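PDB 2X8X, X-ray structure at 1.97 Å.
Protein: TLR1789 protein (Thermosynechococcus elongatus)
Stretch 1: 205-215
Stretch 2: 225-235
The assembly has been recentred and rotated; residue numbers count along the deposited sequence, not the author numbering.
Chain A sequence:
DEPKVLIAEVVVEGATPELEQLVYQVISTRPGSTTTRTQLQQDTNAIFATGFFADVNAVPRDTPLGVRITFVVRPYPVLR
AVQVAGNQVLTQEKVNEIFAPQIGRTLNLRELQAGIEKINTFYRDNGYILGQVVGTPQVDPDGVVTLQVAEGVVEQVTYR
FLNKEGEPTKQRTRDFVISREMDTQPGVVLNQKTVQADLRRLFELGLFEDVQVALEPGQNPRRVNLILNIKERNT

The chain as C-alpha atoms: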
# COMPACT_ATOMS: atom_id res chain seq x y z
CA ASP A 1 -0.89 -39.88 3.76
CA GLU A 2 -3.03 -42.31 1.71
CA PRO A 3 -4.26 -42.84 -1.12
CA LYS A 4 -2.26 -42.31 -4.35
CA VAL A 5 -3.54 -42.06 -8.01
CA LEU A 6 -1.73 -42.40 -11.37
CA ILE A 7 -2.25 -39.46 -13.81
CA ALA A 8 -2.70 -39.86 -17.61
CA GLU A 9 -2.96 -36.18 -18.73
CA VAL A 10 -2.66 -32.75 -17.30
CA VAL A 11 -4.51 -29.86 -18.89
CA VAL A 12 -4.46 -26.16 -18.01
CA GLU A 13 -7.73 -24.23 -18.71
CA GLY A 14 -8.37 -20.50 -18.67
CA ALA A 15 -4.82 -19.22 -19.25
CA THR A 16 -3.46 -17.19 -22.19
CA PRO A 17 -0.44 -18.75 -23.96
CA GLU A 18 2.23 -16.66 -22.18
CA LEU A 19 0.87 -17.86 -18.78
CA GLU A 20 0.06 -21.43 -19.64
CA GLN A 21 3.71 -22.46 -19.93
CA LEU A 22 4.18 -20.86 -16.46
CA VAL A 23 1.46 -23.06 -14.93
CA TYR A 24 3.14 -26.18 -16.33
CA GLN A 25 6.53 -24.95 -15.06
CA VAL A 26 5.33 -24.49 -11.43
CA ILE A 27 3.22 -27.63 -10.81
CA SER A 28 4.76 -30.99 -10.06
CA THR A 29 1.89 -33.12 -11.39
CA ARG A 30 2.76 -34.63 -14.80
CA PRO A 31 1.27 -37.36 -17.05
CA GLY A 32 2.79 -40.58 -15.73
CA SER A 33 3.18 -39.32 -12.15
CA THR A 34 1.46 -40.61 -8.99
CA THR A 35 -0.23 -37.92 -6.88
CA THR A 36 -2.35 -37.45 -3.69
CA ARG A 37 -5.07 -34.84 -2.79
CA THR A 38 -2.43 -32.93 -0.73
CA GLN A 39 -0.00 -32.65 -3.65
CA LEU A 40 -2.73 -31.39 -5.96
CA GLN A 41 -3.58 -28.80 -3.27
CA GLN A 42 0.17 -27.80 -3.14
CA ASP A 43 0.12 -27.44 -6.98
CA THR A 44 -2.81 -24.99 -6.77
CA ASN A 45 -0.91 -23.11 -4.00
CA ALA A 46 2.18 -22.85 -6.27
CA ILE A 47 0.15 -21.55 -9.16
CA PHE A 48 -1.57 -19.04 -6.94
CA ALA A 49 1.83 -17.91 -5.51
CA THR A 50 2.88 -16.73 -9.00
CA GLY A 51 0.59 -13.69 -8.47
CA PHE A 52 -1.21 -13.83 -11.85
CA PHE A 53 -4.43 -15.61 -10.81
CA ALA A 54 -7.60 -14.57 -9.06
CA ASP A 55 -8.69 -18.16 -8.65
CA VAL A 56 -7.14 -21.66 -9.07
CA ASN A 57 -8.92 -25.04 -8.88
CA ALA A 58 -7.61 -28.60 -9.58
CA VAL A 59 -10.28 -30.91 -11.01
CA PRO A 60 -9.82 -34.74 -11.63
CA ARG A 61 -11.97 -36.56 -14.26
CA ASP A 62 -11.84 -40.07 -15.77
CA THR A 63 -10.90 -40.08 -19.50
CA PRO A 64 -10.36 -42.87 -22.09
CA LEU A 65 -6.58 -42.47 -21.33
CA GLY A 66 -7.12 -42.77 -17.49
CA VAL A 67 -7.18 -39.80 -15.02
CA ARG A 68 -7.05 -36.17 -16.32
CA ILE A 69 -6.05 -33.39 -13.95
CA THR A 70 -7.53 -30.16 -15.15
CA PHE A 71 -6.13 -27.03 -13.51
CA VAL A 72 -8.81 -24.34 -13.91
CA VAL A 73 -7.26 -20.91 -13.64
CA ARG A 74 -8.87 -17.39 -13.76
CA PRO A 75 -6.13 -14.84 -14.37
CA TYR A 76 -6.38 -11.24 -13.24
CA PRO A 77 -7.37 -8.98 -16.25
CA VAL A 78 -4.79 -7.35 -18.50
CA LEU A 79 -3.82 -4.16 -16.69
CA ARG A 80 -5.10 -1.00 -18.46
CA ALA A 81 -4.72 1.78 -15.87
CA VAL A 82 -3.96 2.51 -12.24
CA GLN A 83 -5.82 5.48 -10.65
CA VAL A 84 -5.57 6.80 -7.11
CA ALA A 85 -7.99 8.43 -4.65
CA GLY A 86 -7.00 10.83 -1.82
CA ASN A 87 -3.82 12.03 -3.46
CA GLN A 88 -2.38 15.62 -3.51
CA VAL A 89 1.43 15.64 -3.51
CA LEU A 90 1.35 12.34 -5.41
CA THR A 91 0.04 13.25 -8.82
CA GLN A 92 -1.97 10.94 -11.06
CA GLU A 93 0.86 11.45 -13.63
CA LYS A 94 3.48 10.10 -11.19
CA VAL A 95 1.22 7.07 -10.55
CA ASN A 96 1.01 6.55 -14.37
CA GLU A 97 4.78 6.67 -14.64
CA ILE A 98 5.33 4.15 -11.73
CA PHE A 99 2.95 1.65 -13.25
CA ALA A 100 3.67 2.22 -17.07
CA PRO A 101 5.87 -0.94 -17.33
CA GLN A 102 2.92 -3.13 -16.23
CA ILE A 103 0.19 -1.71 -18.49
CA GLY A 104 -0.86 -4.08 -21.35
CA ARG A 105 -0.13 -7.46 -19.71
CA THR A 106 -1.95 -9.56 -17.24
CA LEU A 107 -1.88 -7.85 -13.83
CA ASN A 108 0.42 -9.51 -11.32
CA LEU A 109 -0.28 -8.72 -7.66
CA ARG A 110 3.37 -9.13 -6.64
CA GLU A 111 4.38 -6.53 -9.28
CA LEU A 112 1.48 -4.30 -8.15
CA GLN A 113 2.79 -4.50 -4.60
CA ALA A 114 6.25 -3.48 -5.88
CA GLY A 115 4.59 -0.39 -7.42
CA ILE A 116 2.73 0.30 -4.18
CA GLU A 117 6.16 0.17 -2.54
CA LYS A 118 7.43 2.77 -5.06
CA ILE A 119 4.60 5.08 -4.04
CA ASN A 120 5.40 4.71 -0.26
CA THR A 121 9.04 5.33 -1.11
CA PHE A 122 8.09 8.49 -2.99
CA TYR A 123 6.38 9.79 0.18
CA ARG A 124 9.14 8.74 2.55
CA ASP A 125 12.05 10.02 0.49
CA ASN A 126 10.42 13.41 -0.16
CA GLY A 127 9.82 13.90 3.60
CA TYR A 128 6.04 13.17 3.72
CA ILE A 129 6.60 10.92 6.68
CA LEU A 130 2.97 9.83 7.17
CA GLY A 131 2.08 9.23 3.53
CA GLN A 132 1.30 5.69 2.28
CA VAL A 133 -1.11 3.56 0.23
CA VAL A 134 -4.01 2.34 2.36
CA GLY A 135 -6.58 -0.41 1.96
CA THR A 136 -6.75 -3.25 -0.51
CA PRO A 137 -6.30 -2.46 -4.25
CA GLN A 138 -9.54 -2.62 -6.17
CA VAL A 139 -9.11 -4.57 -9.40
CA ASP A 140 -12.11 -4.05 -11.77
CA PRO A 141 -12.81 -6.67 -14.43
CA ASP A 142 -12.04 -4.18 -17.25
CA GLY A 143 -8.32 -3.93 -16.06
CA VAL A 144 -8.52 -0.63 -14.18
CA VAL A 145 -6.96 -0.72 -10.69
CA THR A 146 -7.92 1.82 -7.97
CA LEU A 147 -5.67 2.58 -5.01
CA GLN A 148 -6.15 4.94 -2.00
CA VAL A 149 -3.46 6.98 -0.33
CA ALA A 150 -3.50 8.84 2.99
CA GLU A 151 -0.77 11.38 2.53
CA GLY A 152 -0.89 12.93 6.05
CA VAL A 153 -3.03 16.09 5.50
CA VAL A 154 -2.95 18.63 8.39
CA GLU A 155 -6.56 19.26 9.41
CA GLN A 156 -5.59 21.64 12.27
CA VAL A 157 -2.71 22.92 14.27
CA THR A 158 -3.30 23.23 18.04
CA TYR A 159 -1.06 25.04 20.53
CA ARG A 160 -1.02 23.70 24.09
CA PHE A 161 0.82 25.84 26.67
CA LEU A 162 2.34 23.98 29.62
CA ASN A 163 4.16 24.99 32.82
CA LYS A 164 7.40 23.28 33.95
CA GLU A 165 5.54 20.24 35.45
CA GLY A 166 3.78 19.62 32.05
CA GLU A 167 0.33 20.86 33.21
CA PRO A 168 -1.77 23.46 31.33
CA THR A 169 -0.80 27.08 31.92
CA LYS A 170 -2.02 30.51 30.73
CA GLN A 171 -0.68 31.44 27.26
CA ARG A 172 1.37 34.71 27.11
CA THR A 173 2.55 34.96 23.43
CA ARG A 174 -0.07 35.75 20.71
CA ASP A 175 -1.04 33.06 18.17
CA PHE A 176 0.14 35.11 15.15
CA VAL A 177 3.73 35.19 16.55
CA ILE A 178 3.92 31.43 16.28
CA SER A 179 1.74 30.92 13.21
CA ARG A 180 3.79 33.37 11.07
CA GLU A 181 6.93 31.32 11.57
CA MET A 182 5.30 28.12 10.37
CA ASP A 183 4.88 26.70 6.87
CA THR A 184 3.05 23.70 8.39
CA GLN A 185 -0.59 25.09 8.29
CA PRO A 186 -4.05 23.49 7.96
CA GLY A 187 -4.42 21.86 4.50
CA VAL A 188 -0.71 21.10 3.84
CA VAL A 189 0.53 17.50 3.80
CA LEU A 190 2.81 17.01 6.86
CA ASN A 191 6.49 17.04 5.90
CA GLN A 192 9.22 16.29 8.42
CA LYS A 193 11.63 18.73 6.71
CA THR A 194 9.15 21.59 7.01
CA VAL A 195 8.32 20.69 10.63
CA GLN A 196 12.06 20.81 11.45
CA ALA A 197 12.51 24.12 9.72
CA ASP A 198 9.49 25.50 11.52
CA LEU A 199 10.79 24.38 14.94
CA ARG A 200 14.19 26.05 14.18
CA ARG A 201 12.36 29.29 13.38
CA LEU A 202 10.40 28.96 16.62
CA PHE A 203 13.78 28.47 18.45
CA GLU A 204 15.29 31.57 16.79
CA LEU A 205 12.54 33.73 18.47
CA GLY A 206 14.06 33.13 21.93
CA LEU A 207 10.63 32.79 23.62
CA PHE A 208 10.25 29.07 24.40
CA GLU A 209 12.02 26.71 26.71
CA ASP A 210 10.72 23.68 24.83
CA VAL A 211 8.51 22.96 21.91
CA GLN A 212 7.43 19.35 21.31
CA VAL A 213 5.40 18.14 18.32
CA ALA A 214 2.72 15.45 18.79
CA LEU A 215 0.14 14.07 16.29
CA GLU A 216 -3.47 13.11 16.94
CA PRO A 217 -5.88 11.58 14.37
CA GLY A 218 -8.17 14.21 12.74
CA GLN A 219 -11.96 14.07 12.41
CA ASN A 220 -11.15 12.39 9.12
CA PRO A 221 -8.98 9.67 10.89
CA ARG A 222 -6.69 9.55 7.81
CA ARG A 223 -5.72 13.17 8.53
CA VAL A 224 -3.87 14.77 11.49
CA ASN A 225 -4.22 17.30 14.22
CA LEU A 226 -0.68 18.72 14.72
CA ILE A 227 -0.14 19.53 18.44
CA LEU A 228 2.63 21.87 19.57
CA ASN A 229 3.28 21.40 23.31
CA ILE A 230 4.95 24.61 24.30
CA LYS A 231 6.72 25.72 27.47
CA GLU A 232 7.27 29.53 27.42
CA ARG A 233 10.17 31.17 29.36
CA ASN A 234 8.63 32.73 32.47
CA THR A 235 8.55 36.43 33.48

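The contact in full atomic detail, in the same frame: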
# COMPACT_ATOMS: atom_id res chain seq x y z
N LEU A 205 13.29 32.60 17.81
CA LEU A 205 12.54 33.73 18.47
C LEU A 205 13.00 33.97 19.92
O LEU A 205 12.95 35.09 20.40
CB LEU A 205 11.06 33.44 18.55
CG LEU A 205 10.32 33.28 17.19
CD1 LEU A 205 8.90 32.95 17.47
CD2 LEU A 205 10.37 34.54 16.43
N GLY A 206 13.43 32.92 20.61
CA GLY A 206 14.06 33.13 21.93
C GLY A 206 13.03 33.15 23.06
O GLY A 206 13.32 33.63 24.14
N LEU A 207 11.83 32.63 22.79
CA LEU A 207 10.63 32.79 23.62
C LEU A 207 10.29 31.56 24.41
O LEU A 207 9.60 31.69 25.45
CB LEU A 207 9.42 33.05 22.70
CG LEU A 207 9.35 34.42 22.08
CD1 LEU A 207 8.01 34.62 21.32
CD2 LEU A 207 9.69 35.53 23.11
N PHE A 208 10.71 30.38 23.91
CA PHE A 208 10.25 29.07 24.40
C PHE A 208 11.36 28.22 24.96
O PHE A 208 12.42 28.09 24.35
CB PHE A 208 9.52 28.26 23.28
CG PHE A 208 8.54 29.09 22.53
CD1 PHE A 208 7.45 29.67 23.22
CD2 PHE A 208 8.77 29.41 21.20
CE1 PHE A 208 6.54 30.49 22.54
CE2 PHE A 208 7.88 30.22 20.49
CZ PHE A 208 6.78 30.76 21.15
N GLU A 209 11.09 27.62 26.11
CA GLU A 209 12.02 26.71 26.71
C GLU A 209 12.00 25.36 26.00
O GLU A 209 13.03 24.68 25.89
CB GLU A 209 11.73 26.61 28.22
CG GLU A 209 11.84 28.00 28.86
CD GLU A 209 11.94 27.96 30.39
OE1 GLU A 209 11.66 26.90 30.99
OE2 GLU A 209 12.30 29.02 30.99
N ASP A 210 10.84 24.98 25.48
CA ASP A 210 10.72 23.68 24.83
C ASP A 210 9.56 23.81 23.89
O ASP A 210 8.57 24.52 24.16
CB ASP A 210 10.45 22.59 25.89
CG ASP A 210 10.48 21.12 25.31
OD1 ASP A 210 11.26 20.84 24.37
OD2 ASP A 210 9.72 20.24 25.85
N VAL A 211 9.68 23.16 22.76
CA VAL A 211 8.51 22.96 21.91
C VAL A 211 8.52 21.50 21.51
O VAL A 211 9.49 21.09 20.92
CB VAL A 211 8.60 23.82 20.62
CG1 VAL A 211 7.38 23.52 19.73
CG2 VAL A 211 8.72 25.31 20.92
N GLN A 212 7.47 20.72 21.78
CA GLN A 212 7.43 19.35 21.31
C GLN A 212 6.25 19.14 20.36
O GLN A 212 5.14 19.63 20.57
CB GLN A 212 7.33 18.35 22.47
CG GLN A 212 8.60 18.17 23.36
CD GLN A 212 9.86 17.62 22.60
OE1 GLN A 212 9.76 16.74 21.73
NE2 GLN A 212 11.04 18.15 22.94
N VAL A 213 6.46 18.36 19.31
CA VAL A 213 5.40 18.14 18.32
C VAL A 213 4.72 16.81 18.63
O VAL A 213 5.42 15.84 18.85
CB VAL A 213 5.98 18.10 16.88
CG1 VAL A 213 4.88 17.79 15.91
CG2 VAL A 213 6.55 19.45 16.48
N ALA A 214 3.40 16.74 18.63
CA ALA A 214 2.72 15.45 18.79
C ALA A 214 1.62 15.42 17.74
O ALA A 214 1.09 16.48 17.40
CB ALA A 214 2.15 15.33 20.18
N LEU A 215 1.22 14.23 17.28
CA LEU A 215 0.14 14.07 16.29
C LEU A 215 -1.05 13.37 16.87
O LEU A 215 -0.91 12.38 17.56
CB LEU A 215 0.67 13.28 15.08
CG LEU A 215 1.91 13.91 14.39
CD1 LEU A 215 2.51 13.00 13.30
CD2 LEU A 215 1.56 15.26 13.79
N ASN A 225 -4.24 16.12 13.38
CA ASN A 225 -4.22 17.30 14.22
C ASN A 225 -2.76 17.46 14.74
O ASN A 225 -2.23 16.61 15.49
CB ASN A 225 -5.31 17.17 15.33
CG ASN A 225 -5.38 18.42 16.32
OD1 ASN A 225 -4.77 19.49 16.06
ND2 ASN A 225 -6.12 18.25 17.47
N LEU A 226 -2.07 18.50 14.27
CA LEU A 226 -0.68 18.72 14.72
C LEU A 226 -0.68 19.51 16.07
O LEU A 226 -1.18 20.66 16.14
CB LEU A 226 0.19 19.45 13.69
CG LEU A 226 1.59 19.70 14.27
CD1 LEU A 226 2.41 18.54 13.87
CD2 LEU A 226 2.28 20.95 13.82
N ILE A 227 -0.09 18.91 17.10
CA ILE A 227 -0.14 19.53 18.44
C ILE A 227 1.26 20.05 18.68
O ILE A 227 2.23 19.30 18.49
CB ILE A 227 -0.42 18.52 19.58
CG1 ILE A 227 -1.59 17.55 19.29
CG2 ILE A 227 -0.56 19.23 20.92
CD1 ILE A 227 -2.88 18.18 18.99
N LEU A 228 1.37 21.32 19.07
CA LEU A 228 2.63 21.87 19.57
C LEU A 228 2.48 22.04 21.09
O LEU A 228 1.63 22.78 21.55
CB LEU A 228 2.91 23.22 18.93
CG LEU A 228 3.20 23.37 17.43
CD1 LEU A 228 3.79 24.76 17.17
CD2 LEU A 228 4.12 22.22 16.95
N ASN A 229 3.32 21.33 21.88
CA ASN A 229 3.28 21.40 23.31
C ASN A 229 4.42 22.35 23.64
O ASN A 229 5.61 22.04 23.38
CB ASN A 229 3.56 20.02 23.89
CG ASN A 229 2.37 19.07 23.72
OD1 ASN A 229 1.31 19.37 24.19
ND2 ASN A 229 2.53 17.98 22.98
N ILE A 230 4.04 23.49 24.21
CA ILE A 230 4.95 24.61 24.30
C ILE A 230 5.12 25.04 25.71
O ILE A 230 4.12 25.27 26.37
CB ILE A 230 4.39 25.83 23.50
CG1 ILE A 230 4.27 25.50 22.00
CG2 ILE A 230 5.31 27.05 23.67
CD1 ILE A 230 3.47 26.62 21.25
N LYS A 231 6.38 25.14 26.17
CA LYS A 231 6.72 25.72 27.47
C LYS A 231 7.43 27.05 27.24
O LYS A 231 8.55 27.05 26.73
CB LYS A 231 7.55 24.75 28.32
CG LYS A 231 6.90 23.35 28.56
CD LYS A 231 7.68 22.37 29.45
CE LYS A 231 7.27 20.93 29.01
NZ LYS A 231 7.48 19.81 29.98
N GLU A 232 6.76 28.16 27.57
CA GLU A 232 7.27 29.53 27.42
C GLU A 232 8.23 29.86 28.56
O GLU A 232 8.09 29.29 29.64
CB GLU A 232 6.13 30.55 27.44
CG GLU A 232 5.16 30.41 26.25
CD GLU A 232 4.10 31.51 26.20
OE1 GLU A 232 2.99 31.30 26.73
OE2 GLU A 232 4.40 32.59 25.65
N ARG A 233 9.20 30.73 28.31
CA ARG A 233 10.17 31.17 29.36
C ARG A 233 9.39 32.07 30.27
O ARG A 233 8.74 32.98 29.77
CB ARG A 233 11.24 32.09 28.78
CG ARG A 233 12.31 31.49 27.99
CD ARG A 233 13.01 32.58 27.15
NE ARG A 233 13.64 33.62 27.94
CZ ARG A 233 13.82 34.88 27.56
NH1 ARG A 233 13.42 35.34 26.38
NH2 ARG A 233 14.42 35.71 28.39
N ASN A 234 9.46 31.88 31.58
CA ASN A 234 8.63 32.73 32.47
C ASN A 234 8.96 34.25 32.36
O ASN A 234 9.85 34.66 31.60
CB ASN A 234 8.66 32.23 33.93
CG ASN A 234 7.31 32.47 34.69
OD1 ASN A 234 6.20 32.34 34.12
ND2 ASN A 234 7.41 32.81 35.98
N THR A 235 8.19 35.06 33.09
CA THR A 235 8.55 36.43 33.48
C THR A 235 10.06 36.75 33.32
O THR A 235 10.89 36.45 34.21
CB THR A 235 8.03 36.72 34.95
OG1 THR A 235 6.60 36.62 34.98
CG2 THR A 235 8.48 38.11 35.52
O HOH W 1 8.42 33.52 26.51
O HOH W 2 6.78 20.90 25.68

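Strands 210-215 and 225-232 run antiparallel, their N-to-C directions 159° apart and their axes 4.6 Å apart at closest approach. From Asp 210 to Leu 215 the register alternates between hydrogen-bonded and non-hydrogen-bonded pairs. At the hydrogen-bonded pairs both amides point across the gap: Gln 212 N donates to Asn 229 O (2.8 Å, 167°) and Asn 229 N returns the bond to Gln 212 O (2.8 Å, 176°), while Ala 214 N to Ile 227 O (2.8 Å) and Ile 227 N to Ala 214 O (2.7 Å) repeat the pattern. Between them, CA-H...O contacts such as Val 213 CA to Ile 227 O (3.4 Å) mark the non-hydrogen-bonded positions.

The ladder is interrupted by a beta bulge. Phe 208 pairs with Glu 232 and Asp 210 with Lys 231, so Glu 209 is the extra residue. Lys 231 O consequently accepts two amides, Glu 209 N at 2.7 Å and, weakly, Asp 210 N at 3.3 Å. Beyond the bulge, Arg 233 N bonds Leu 207 O at 3.0 Å and a nearly linear 174°.

Side chains alternate between the two faces. Val 211, Val 213 and Leu 215 share one with Leu 226, Leu 228 and Ile 230. Here Leu 226 CD1 lies 3.3 Å from Val 213 CG1 and 3.4 Å from Leu 215 CD2, bridging neighbouring pairs, and Val 213 CG2 meets Leu 228 CD2 at 3.7 Å. Phe 208 adds an apolar contact, CD1 to Ile 230 CG2 at 3.4 Å.

The other face is more polar. Gln 212 NE2 donates to Asp 210 OD1 (3.1 Å) along its own strand, and a water donates to both Asp 210 OD2 (3.0 Å) and Asn 229 O (2.8 Å), linking the strands. At the far end, Arg 233 NH1 reaches Gly 206 O at 2.8 Å, with the carbonyl oxygen near the guanidinium plane, as suits an in-plane N-H donor.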